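Rubredoxin\:oxygen oxidoreductase (Desulfovibrio gigas, PDB 1E5D) catalyses the four-electron reduction of dioxygen to two molecules of water, using a diiron centre and flavin mononucleotide. Local coordinates at residues 251-256 / 280-285. Numbering follows the deposited sequence.
Sequences PTNKVV and EGCTVK
The carbonyl oxygen of T283 accepts the amide of V255, with V255 N to T283 O 2.7 Å and a nearly straight N-H...O angle of 173°, and K254 CA makes a weaker CA-H...O contact with the same oxygen. On the facing strand, V255 O plays the same double part: it accepts K285 N at 2.7 Å and receives a CA-H...O contact from V284 CA at 3.2 Å. At the start of the ladder T283 N reaches N253 O over 3.0 Å, with the donor tilted 25° from the carbonyl plane. V255 thus gives and takes a strand bond through its backbone, while its branched side chain suits a buried strand position. Its CG2, anti to the carbonyl carbon, meets C282 CB at 3.9 Å, and F277 of helix 265-279 packs on both residues; V284 lies against the same helix. On the other face, that of K254, T283, V256 and K285, aliphatic parts meet: K254 CE lies 3.9 Å from K285 CG, and V256 CG2 touches K285 CB. K254, partly exposed, suits its place because its long aliphatic chain packs while NZ forms salt bridges with E300 and D303. G281 takes the positive phi (71°) of a Schellman motif closing helix 265-279, a conformation glycine adopts easily, and the chain then turns into strand 283-288. Strand 254-259, helix 265-279 and strand 283-288 form a beta-alpha-beta crossover, its parallel strands joined here at their N-terminal ends, with 283-288 outermost in the five-stranded parallel sheet of strand order 2-1-3-4-5 characteristic of the flavodoxin fold.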
loop_
_atom_site.group_PDB
_atom_site.type_symbol
_atom_site.label_atom_id
_atom_site.label_comp_id
_atom_site.label_asym_id
_atom_site.label_seq_id
_atom_site.Cartn_x
_atom_site.Cartn_y
_atom_site.Cartn_z
ATOM N N PRO A 251 26.385 5.591 -6.335
ATOM C CA PRO A 251 25.575 5.555 -7.546
ATOM C C PRO A 251 26.129 4.611 -8.609
ATOM O O PRO A 251 27.316 4.339 -8.682
ATOM C CB PRO A 251 25.675 6.980 -8.087
ATOM C CG PRO A 251 26.023 7.821 -6.907
ATOM C CD PRO A 251 26.835 6.952 -5.993
ATOM N N THR A 252 25.224 4.133 -9.444
ATOM C CA THR A 252 25.506 3.458 -10.688
ATOM C C THR A 252 24.608 4.054 -11.775
ATOM O O THR A 252 23.753 4.901 -11.500
ATOM C CB THR A 252 25.270 1.944 -10.615
ATOM O OG1 THR A 252 23.882 1.721 -10.340
ATOM C CG2 THR A 252 26.047 1.318 -9.474
ATOM N N ASN A 253 24.803 3.606 -13.002
ATOM C CA ASN A 253 24.083 4.066 -14.176
ATOM C C ASN A 253 22.687 3.467 -14.270
ATOM O O ASN A 253 22.104 3.380 -15.347
ATOM C CB ASN A 253 24.879 3.678 -15.429
ATOM C CG ASN A 253 24.737 4.687 -16.547
ATOM O OD1 ASN A 253 24.312 5.816 -16.313
ATOM N ND2 ASN A 253 25.094 4.261 -17.753
ATOM N N LYS A 254 22.148 3.037 -13.140
ATOM C CA LYS A 254 20.855 2.377 -13.063
ATOM C C LYS A 254 19.761 3.362 -12.669
ATOM O O LYS A 254 19.875 4.140 -11.725
ATOM C CB LYS A 254 20.931 1.230 -12.062
ATOM C CG LYS A 254 19.709 0.328 -12.018
ATOM C CD LYS A 254 19.999 -0.891 -11.161
ATOM C CE LYS A 254 18.778 -1.359 -10.394
ATOM N NZ LYS A 254 19.172 -2.246 -9.265
ATOM N N VAL A 255 18.680 3.306 -13.443
ATOM C CA VAL A 255 17.527 4.154 -13.160
ATOM C C VAL A 255 16.341 3.248 -12.847
ATOM O O VAL A 255 16.010 2.329 -13.590
ATOM C CB VAL A 255 17.221 5.108 -14.324
ATOM C CG1 VAL A 255 16.015 5.986 -14.026
ATOM C CG2 VAL A 255 18.418 5.996 -14.640
ATOM N N VAL A 256 15.709 3.492 -11.712
ATOM C CA VAL A 256 14.508 2.834 -11.262
ATOM C C VAL A 256 13.348 3.817 -11.406
ATOM O O VAL A 256 13.318 4.878 -10.783
ATOM C CB VAL A 256 14.573 2.396 -9.789
ATOM C CG1 VAL A 256 13.177 1.998 -9.307
ATOM C CG2 VAL A 256 15.560 1.265 -9.590
ATOM N N GLU A 280 20.051 7.141 -23.292
ATOM C CA GLU A 280 21.157 7.811 -22.628
ATOM C C GLU A 280 22.164 6.823 -22.059
ATOM O O GLU A 280 23.047 7.188 -21.284
ATOM C CB GLU A 280 20.625 8.708 -21.504
ATOM C CG GLU A 280 19.709 9.816 -22.008
ATOM C CD GLU A 280 20.372 10.697 -23.053
ATOM O OE1 GLU A 280 21.446 11.257 -22.743
ATOM O OE2 GLU A 280 19.820 10.815 -24.167
ATOM N N GLY A 281 22.030 5.550 -22.426
ATOM C CA GLY A 281 22.919 4.530 -21.907
ATOM C C GLY A 281 22.725 4.189 -20.444
ATOM O O GLY A 281 23.663 3.800 -19.747
ATOM N N CYS A 282 21.501 4.317 -19.935
ATOM C CA CYS A 282 21.250 3.854 -18.575
ATOM C C CYS A 282 20.644 2.463 -18.577
ATOM O O CYS A 282 20.052 2.039 -19.566
ATOM C CB CYS A 282 20.293 4.793 -17.845
ATOM S SG CYS A 282 20.908 6.485 -17.732
ATOM N N THR A 283 20.778 1.739 -17.472
ATOM C CA THR A 283 20.006 0.520 -17.280
ATOM C C THR A 283 18.703 0.942 -16.597
ATOM O O THR A 283 18.739 1.752 -15.663
ATOM C CB THR A 283 20.630 -0.564 -16.394
ATOM O OG1 THR A 283 22.053 -0.593 -16.475
ATOM C CG2 THR A 283 20.125 -1.925 -16.880
ATOM N N VAL A 284 17.574 0.410 -17.049
ATOM C CA VAL A 284 16.324 0.866 -16.451
ATOM C C VAL A 284 15.553 -0.264 -15.791
ATOM O O VAL A 284 15.391 -1.363 -16.315
ATOM C CB VAL A 284 15.432 1.528 -17.517
ATOM C CG1 VAL A 284 14.110 1.983 -16.924
ATOM C CG2 VAL A 284 16.185 2.695 -18.151
ATOM N N LYS A 285 15.056 0.032 -14.596
ATOM C CA LYS A 285 14.029 -0.791 -13.983
ATOM C C LYS A 285 12.739 0.046 -13.948
ATOM O O LYS A 285 12.697 1.035 -13.219
ATOM C CB LYS A 285 14.406 -1.274 -12.589
ATOM C CG LYS A 285 15.667 -2.120 -12.532
ATOM C CD LYS A 285 15.417 -3.545 -12.992
ATOM C CE LYS A 285 16.418 -3.971 -14.053
ATOM N NZ LYS A 285 15.768 -4.650 -15.212
#